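Local coordinates for protein L-methionine gamma-lyase (Fusobacterium nucleatum subsp. nucleatum, PDB 6LXU) that belongs to the Cys/Met metabolism family of pyridoxal phosphate-dependent enzymes, builds a four-chain assembly and holds its cofactor covalently on a modified lysine, at residues A171-A176 with T182-D187; V278-K283 with D390-L395. One frame throughout, in Å; residues are numbered along the deposited sequence.

Interaction 1: residues A171-A176 with T182-D187; sequences ALSKIA and TLVIVD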
ATOM      1  N   ALA A 171      -4.647   9.350 -41.949  1.00  8.08           N
ATOM      2  CA  ALA A 171      -4.502  10.403 -42.954  1.00  8.30           C
ATOM      3  C   ALA A 171      -3.568  11.506 -42.480  1.00  8.22           C
ATOM      4  O   ALA A 171      -2.673  11.951 -43.219  1.00  8.35           O
ATOM      5  CB  ALA A 171      -5.852  10.981 -43.304  1.00  8.44           C
ATOM      6  N   LEU A 172      -3.726  11.921 -41.217  1.00  8.18           N
ATOM      7  CA  LEU A 172      -2.865  12.960 -40.666  1.00  8.31           C
ATOM      8  C   LEU A 172      -1.424  12.502 -40.552  1.00  8.19           C
ATOM      9  O   LEU A 172      -0.502  13.286 -40.767  1.00  8.24           O
ATOM     10  CB  LEU A 172      -3.392  13.414 -39.298  1.00  8.68           C
ATOM     11  CG  LEU A 172      -4.680  14.226 -39.366  1.00  9.13           C
ATOM     12  CD1 LEU A 172      -5.377  14.276 -38.017  1.00  9.17           C
ATOM     13  CD2 LEU A 172      -4.381  15.632 -39.865  1.00  9.63           C
ATOM     14  N   SER A 173      -1.220  11.234 -40.219  1.00  8.10           N
ATOM     15  CA  SER A 173       0.123  10.712 -40.115  1.00  8.51           C
ATOM     16  C   SER A 173       0.826  10.722 -41.469  1.00  8.71           C
ATOM     17  O   SER A 173       2.010  11.006 -41.529  1.00  8.70           O
ATOM     18  CB  SER A 173       0.146   9.305 -39.529  1.00  8.53           C
ATOM     19  OG  SER A 173      -0.308   9.319 -38.168  1.00  8.93           O
ATOM     20  N   LYS A 174       0.092  10.404 -42.537  1.00  9.02           N
ATOM     21  CA  LYS A 174       0.669  10.486 -43.896  1.00  9.51           C
ATOM     22  C   LYS A 174       1.094  11.899 -44.230  1.00 10.11           C
ATOM     23  O   LYS A 174       2.177  12.097 -44.797  1.00 11.21           O
ATOM     24  CB  LYS A 174      -0.319   9.962 -44.935  1.00  9.81           C
ATOM     25  CG  LYS A 174      -0.446   8.460 -44.875  1.00 10.23           C
ATOM     26  CD  LYS A 174      -1.559   7.997 -45.776  1.00 10.95           C
ATOM     27  CE  LYS A 174      -1.693   6.500 -45.724  1.00 11.47           C
ATOM     28  NZ  LYS A 174      -2.848   6.054 -46.520  1.00 13.20           N
ATOM     29  N   ILE A 175       0.285  12.882 -43.860  1.00  9.92           N
ATOM     30  CA  ILE A 175       0.643  14.291 -44.093  1.00 10.32           C
ATOM     31  C   ILE A 175       1.889  14.660 -43.304  1.00 10.05           C
ATOM     32  O   ILE A 175       2.833  15.249 -43.834  1.00 11.05           O
ATOM     33  CB  ILE A 175      -0.522  15.229 -43.744  1.00 10.70           C
ATOM     34  CG1 ILE A 175      -1.666  14.994 -44.733  1.00 11.13           C
ATOM     35  CG2 ILE A 175      -0.096  16.699 -43.751  1.00 10.86           C
ATOM     36  CD1 ILE A 175      -2.988  15.547 -44.296  1.00 11.72           C
ATOM     37  N   ALA A 176       1.902  14.326 -42.012  1.00  9.52           N
ATOM     38  CA  ALA A 176       3.066  14.622 -41.168  1.00  9.32           C
ATOM     39  C   ALA A 176       4.353  14.014 -41.715  1.00  9.69           C
ATOM     40  O   ALA A 176       5.407  14.659 -41.718  1.00  9.92           O
ATOM     41  CB  ALA A 176       2.810  14.120 -39.756  1.00  9.03           C
ATOM     42  N   THR A 182       9.563  14.505 -38.959  1.00 11.45           N
ATOM     43  CA  THR A 182       8.379  14.749 -38.124  1.00 10.69           C
ATOM     44  C   THR A 182       7.884  13.484 -37.426  1.00  9.92           C
ATOM     45  O   THR A 182       7.676  12.443 -38.062  1.00 10.46           O
ATOM     46  CB  THR A 182       7.240  15.345 -38.956  1.00 10.56           C
ATOM     47  OG1 THR A 182       7.694  16.530 -39.629  1.00 10.89           O
ATOM     48  CG2 THR A 182       6.021  15.685 -38.092  1.00 10.50           C
ATOM     49  N   LEU A 183       7.669  13.589 -36.111  1.00  9.12           N
ATOM     50  CA  LEU A 183       7.056  12.516 -35.322  1.00  8.89           C
ATOM     51  C   LEU A 183       5.594  12.820 -35.076  1.00  8.49           C
ATOM     52  O   LEU A 183       5.237  13.957 -34.776  1.00  9.01           O
ATOM     53  CB  LEU A 183       7.765  12.381 -33.980  1.00  9.35           C
ATOM     54  CG  LEU A 183       9.225  11.942 -34.044  1.00 10.13           C
ATOM     55  CD1 LEU A 183       9.892  12.156 -32.691  1.00 10.42           C
ATOM     56  CD2 LEU A 183       9.343  10.493 -34.493  1.00 11.11           C
ATOM     57  N   VAL A 184       4.758  11.789 -35.178  1.00  7.77           N
ATOM     58  CA  VAL A 184       3.349  11.891 -34.880  1.00  7.57           C
ATOM     59  C   VAL A 184       3.110  11.278 -33.498  1.00  7.27           C
ATOM     60  O   VAL A 184       3.463  10.122 -33.259  1.00  7.00           O
ATOM     61  CB  VAL A 184       2.476  11.190 -35.946  1.00  7.99           C
ATOM     62  CG1 VAL A 184       0.998  11.366 -35.616  1.00  8.51           C
ATOM     63  CG2 VAL A 184       2.765  11.742 -37.336  1.00  8.23           C
ATOM     64  N   ILE A 185       2.507  12.084 -32.613  1.00  6.99           N
ATOM     65  CA  ILE A 185       2.238  11.691 -31.223  1.00  7.20           C
ATOM     66  C   ILE A 185       0.739  11.765 -31.038  1.00  7.00           C
ATOM     67  O   ILE A 185       0.135  12.779 -31.366  1.00  7.23           O
ATOM     68  CB  ILE A 185       2.956  12.628 -30.221  1.00  7.76           C
ATOM     69  CG1 ILE A 185       4.457  12.656 -30.516  1.00  8.43           C
ATOM     70  CG2 ILE A 185       2.667  12.191 -28.791  1.00  7.86           C
ATOM     71  CD1 ILE A 185       5.257  13.615 -29.667  1.00  8.77           C
ATOM     72  N   VAL A 186       0.138  10.701 -30.495  1.00  6.69           N
ATOM     73  CA  VAL A 186      -1.303  10.666 -30.250  1.00  6.47           C
ATOM     74  C   VAL A 186      -1.595  10.371 -28.787  1.00  6.05           C
ATOM     75  O   VAL A 186      -1.092   9.396 -28.235  1.00  6.24           O
ATOM     76  CB  VAL A 186      -2.000   9.614 -31.133  1.00  6.87           C
ATOM     77  CG1 VAL A 186      -3.469   9.456 -30.770  1.00  7.12           C
ATOM     78  CG2 VAL A 186      -1.855  10.012 -32.582  1.00  7.08           C
ATOM     79  N   ASP A 187      -2.453  11.197 -28.212  1.00  5.78           N
ATOM     80  CA  ASP A 187      -3.027  10.948 -26.886  1.00  5.69           C
ATOM     81  C   ASP A 187      -4.250  10.060 -27.073  1.00  5.53           C
ATOM     82  O   ASP A 187      -5.291  10.514 -27.532  1.00  5.79           O
ATOM     83  CB  ASP A 187      -3.353  12.289 -26.229  1.00  5.89           C
ATOM     84  CG  ASP A 187      -3.937  12.158 -24.835  1.00  6.15           C
ATOM     85  OD1 ASP A 187      -4.402  11.052 -24.483  1.00  6.43           O
ATOM     86  OD2 ASP A 187      -3.949  13.186 -24.109  1.00  6.28           O
TER
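S173 is the first residue of helix segment 171-176 to touch strand segment 182-187, and it does so beside the methyl groups of V184. Its OG lies next to the backbone N (chi1 -65°), where it hydrogen-bonds back to L169 O one turn earlier in the same helix; with its polar need met there, the oxygen can rest 3.5 Å from V184 CG1 in simple van der Waals contact. Both methyls of V184 take part. CG1, anti to the backbone N (chi1 -178°), makes the closest approach to the serine; CG2 lies against A176 CB, on the next residue of the helix face, and also borders S173. This is a tight fit: A176 CB to V184 CG2 measures 3.4 Å, less than the usual carbon-carbon contact, and the small side chain of A176 lets the helix come close to the strand. The two segments belong to a beta-alpha-beta crossover, strand 151-157, helix 169-176 and strand 183-187, whose strands run parallel and adjacent in the seven-stranded mixed sheet of the large, cofactor-binding domain of fold type I enzymes. A176 CB accordingly also reaches V154 on the first strand of the unit. At the helix end A176 meets T182, the residue leading into the strand. T182 CG2 comes within 3.9 Å of A176 CB, and the carbonyl oxygen A176 O lies 3.4 Å from T182 CB. No hydrogen bond spans the two segments: T182 OG1 is engaged instead by T151 O, which ties the start of one strand to that of its neighbour. Around this buried seam V203 lies against both S173 and V186.

Interaction 2: residues V278-K283 with D390-L395; sequences VDFLNK and DLEQGL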
ATOM      1  N   VAL A 278     -26.651   6.964 -24.680  1.00  7.57           N
ATOM      2  CA  VAL A 278     -26.709   7.863 -25.845  1.00  7.93           C
ATOM      3  C   VAL A 278     -28.103   7.835 -26.473  1.00  8.50           C
ATOM      4  O   VAL A 278     -28.674   8.900 -26.779  1.00  9.05           O
ATOM      5  CB  VAL A 278     -25.641   7.505 -26.896  1.00  7.89           C
ATOM      6  CG1 VAL A 278     -25.870   8.231 -28.224  1.00  8.20           C
ATOM      7  CG2 VAL A 278     -24.258   7.831 -26.367  1.00  8.03           C
ATOM      8  N   ASP A 279     -28.659   6.644 -26.663  1.00  9.22           N
ATOM      9  CA  ASP A 279     -29.994   6.546 -27.253  1.00 10.73           C
ATOM     10  C   ASP A 279     -31.032   7.256 -26.382  1.00 10.41           C
ATOM     11  O   ASP A 279     -31.883   8.003 -26.911  1.00 10.94           O
ATOM     12  CB  ASP A 279     -30.381   5.088 -27.467  1.00 12.81           C
ATOM     13  CG  ASP A 279     -31.564   4.940 -28.407  1.00 15.80           C
ATOM     14  OD1 ASP A 279     -31.453   5.366 -29.568  1.00 19.57           O
ATOM     15  OD2 ASP A 279     -32.604   4.438 -27.966  1.00 19.62           O
ATOM     16  N   PHE A 280     -30.964   7.049 -25.067  1.00  9.60           N
ATOM     17  CA  PHE A 280     -31.851   7.724 -24.126  1.00  9.56           C
ATOM     18  C   PHE A 280     -31.726   9.249 -24.218  1.00  9.15           C
ATOM     19  O   PHE A 280     -32.727   9.970 -24.336  1.00  9.44           O
ATOM     20  CB  PHE A 280     -31.557   7.231 -22.701  1.00  9.80           C
ATOM     21  CG  PHE A 280     -32.165   8.070 -21.631  1.00 10.29           C
ATOM     22  CD1 PHE A 280     -33.526   7.979 -21.355  1.00 10.81           C
ATOM     23  CD2 PHE A 280     -31.399   8.969 -20.900  1.00 10.74           C
ATOM     24  CE1 PHE A 280     -34.092   8.752 -20.357  1.00 11.48           C
ATOM     25  CE2 PHE A 280     -31.970   9.744 -19.911  1.00 11.70           C
ATOM     26  CZ  PHE A 280     -33.314   9.637 -19.645  1.00 11.65           C
ATOM     27  N   LEU A 281     -30.506   9.756 -24.154  1.00  8.77           N
ATOM     28  CA  LEU A 281     -30.298  11.202 -24.186  1.00  8.80           C
ATOM     29  C   LEU A 281     -30.685  11.802 -25.525  1.00  9.00           C
ATOM     30  O   LEU A 281     -31.304  12.876 -25.574  1.00  9.49           O
ATOM     31  CB  LEU A 281     -28.846  11.560 -23.883  1.00  8.86           C
ATOM     32  CG  LEU A 281     -28.356  11.262 -22.464  1.00  8.89           C
ATOM     33  CD1 LEU A 281     -26.843  11.384 -22.392  1.00  9.33           C
ATOM     34  CD2 LEU A 281     -29.013  12.181 -21.451  1.00  9.45           C
ATOM     35  N   ASN A 282     -30.336  11.133 -26.608  1.00  9.12           N
ATOM     36  CA  ASN A 282     -30.597  11.691 -27.936  1.00 10.06           C
ATOM     37  C   ASN A 282     -32.086  11.759 -28.262  1.00 10.64           C
ATOM     38  O   ASN A 282     -32.475  12.578 -29.110  1.00 11.78           O
ATOM     39  CB  ASN A 282     -29.869  10.893 -29.009  1.00 10.19           C
ATOM     40  CG  ASN A 282     -29.563  11.709 -30.249  1.00 10.59           C
ATOM     41  OD1 ASN A 282     -29.254  12.894 -30.165  1.00 11.40           O
ATOM     42  ND2 ASN A 282     -29.590  11.050 -31.405  1.00 11.62           N
ATOM     43  N   LYS A 283     -32.903  10.934 -27.613  1.00 11.09           N
ATOM     44  CA  LYS A 283     -34.366  10.963 -27.759  1.00 12.02           C
ATOM     45  C   LYS A 283     -35.058  11.782 -26.674  1.00 11.37           C
ATOM     46  O   LYS A 283     -36.292  11.888 -26.685  1.00 11.69           O
ATOM     47  CB  LYS A 283     -34.915   9.530 -27.761  1.00 13.53           C
ATOM     48  CG  LYS A 283     -34.480   8.713 -28.962  1.00 15.15           C
ATOM     49  CD  LYS A 283     -34.886   7.252 -28.851  1.00 16.56           C
ATOM     50  CE  LYS A 283     -34.570   6.494 -30.134  1.00 18.04           C
ATOM     51  NZ  LYS A 283     -34.722   5.021 -29.969  1.00 19.30           N
ATOM     52  N   ASP A 390     -31.418   7.732 -12.742  1.00  8.60           N
ATOM     53  CA  ASP A 390     -30.872   8.912 -12.098  1.00  8.65           C
ATOM     54  C   ASP A 390     -30.919  10.121 -13.035  1.00  8.88           C
ATOM     55  O   ASP A 390     -31.374  11.187 -12.641  1.00  9.10           O
ATOM     56  CB  ASP A 390     -29.434   8.636 -11.621  1.00  8.59           C
ATOM     57  CG  ASP A 390     -28.873   9.717 -10.734  1.00  9.02           C
ATOM     58  OD1 ASP A 390     -29.636  10.265  -9.891  1.00  9.55           O
ATOM     59  OD2 ASP A 390     -27.650   9.991 -10.822  1.00  8.68           O
ATOM     60  N   LEU A 391     -30.430   9.961 -14.256  1.00  8.80           N
ATOM     61  CA  LEU A 391     -30.510  11.052 -15.234  1.00  9.26           C
ATOM     62  C   LEU A 391     -31.957  11.476 -15.491  1.00 10.01           C
ATOM     63  O   LEU A 391     -32.242  12.677 -15.567  1.00 10.77           O
ATOM     64  CB  LEU A 391     -29.851  10.640 -16.540  1.00  9.06           C
ATOM     65  CG  LEU A 391     -28.337  10.401 -16.486  1.00  9.22           C
ATOM     66  CD1 LEU A 391     -27.859   9.718 -17.754  1.00  9.39           C
ATOM     67  CD2 LEU A 391     -27.585  11.698 -16.255  1.00  9.59           C
ATOM     68  N   GLU A 392     -32.855  10.504 -15.615  1.00 10.29           N
ATOM     69  CA  GLU A 392     -34.265  10.799 -15.883  1.00 11.50           C
ATOM     70  C   GLU A 392     -34.878  11.639 -14.772  1.00 11.37           C
ATOM     71  O   GLU A 392     -35.527  12.658 -15.069  1.00 11.56           O
ATOM     72  CB  GLU A 392     -35.054   9.507 -16.096  1.00 12.89           C
ATOM     73  CG  GLU A 392     -36.569   9.664 -16.266  1.00 14.92           C
ATOM     74  CD  GLU A 392     -36.990  10.579 -17.395  1.00 17.96           C
ATOM     75  OE1 GLU A 392     -36.194  10.851 -18.325  1.00 20.32           O
ATOM     76  OE2 GLU A 392     -38.156  11.045 -17.349  1.00 21.73           O
ATOM     77  N   GLN A 393     -34.690  11.256 -13.509  1.00 11.13           N
ATOM     78  CA  GLN A 393     -35.264  12.041 -12.409  1.00 11.50           C
ATOM     79  C   GLN A 393     -34.634  13.423 -12.320  1.00 11.47           C
ATOM     80  O   GLN A 393     -35.330  14.396 -12.023  1.00 12.09           O
ATOM     81  CB  GLN A 393     -35.255  11.285 -11.070  1.00 11.64           C
ATOM     82  CG  GLN A 393     -33.885  11.030 -10.439  1.00 11.81           C
ATOM     83  CD  GLN A 393     -33.283  12.231  -9.741  1.00 12.41           C
ATOM     84  OE1 GLN A 393     -33.993  13.137  -9.281  1.00 13.65           O
ATOM     85  NE2 GLN A 393     -31.958  12.253  -9.649  1.00 12.22           N
ATOM     86  N   GLY A 394     -33.336  13.543 -12.607  1.00 11.18           N
ATOM     87  CA  GLY A 394     -32.687  14.841 -12.624  1.00 11.19           C
ATOM     88  C   GLY A 394     -33.216  15.737 -13.733  1.00 11.14           C
ATOM     89  O   GLY A 394     -33.454  16.942 -13.530  1.00 11.75           O
ATOM     90  N   LEU A 395     -33.382  15.161 -14.914  1.00 11.21           N
ATOM     91  CA  LEU A 395     -33.917  15.905 -16.065  1.00 11.79           C
ATOM     92  C   LEU A 395     -35.356  16.378 -15.820  1.00 13.17           C
ATOM     93  O   LEU A 395     -35.737  17.454 -16.298  1.00 13.18           O
ATOM     94  CB  LEU A 395     -33.849  15.063 -17.339  1.00 11.25           C
ATOM     95  CG  LEU A 395     -32.439  14.822 -17.899  1.00 11.05           C
ATOM     96  CD1 LEU A 395     -32.471  13.663 -18.881  1.00 11.21           C
ATOM     97  CD2 LEU A 395     -31.865  16.076 -18.535  1.00 11.12           C
TER
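F280 reaches from helix 263-282 toward helix 384-396 and meets L391, E392 and L395 with the far end of its ring. Its CG stands anti to the backbone N (chi1 166°), which carries the ring toward the other helix. CE2 is the shared atom of the apolar side: L391 CB and L395 CD1 each lie 4.1 Å from F280 CE2, neither squarely over a face nor at the edge. Being one turn apart, these two leucines offer the ring neighbouring positions on a single side of their helix. Both set CG beside the backbone N and opposite the carbonyl carbon, yet they touch the ring with different atoms, L391 through CB at the root of its side chain and L395 through the CD1 methyl at the end. E392 treats the ring differently. Bent at chi2, its chain brings OE1 to the ring edge, in plane, 3.4 Å from F280 CZ, and the carboxylate plane is turned 81° from that of the ring. An oxygen so placed faces the slightly positive C-H rim, a probably favourable electrostatic approach. The same OE1 takes a weak hydrogen bond from H284, whose imidazole also meets the F280 ring. Both helices lie beside the five-stranded mixed sheet of the smaller C-terminal domain: L281 packs on I315 and F317, L395 on L319, all from strand 314-319. The helices run almost parallel, 15° between their directions, and the short-segment axes are 11.7 Å apart, a separation crossed by the ring of F280. Each segment also has a polar link of its own, a K283-D279 salt bridge in 278-283 and a Q393-D390 hydrogen bond in 390-395.

How the interactions relate
Interactions 1 and 2 lie in different parts of one chain, their centres 37 Å apart and their nearest atoms about 19 Å apart, without touching. The first closes a short local crossover inside the large mixed sheet, 16 Å from the centre of the chain; the second, 27 Å from that centre, brings together segments 107 residues apart at their closest ends in the smaller domain. Interaction 1 is the one linked to the cofactor: its strand ends at D187, whose OD2 lies close to N1 of the modified residue LLP at position 212, consistent with the aspartate that faces the pyridine nitrogen in fold type I enzymes. Interaction 2 joins secondary-structure elements away from that site.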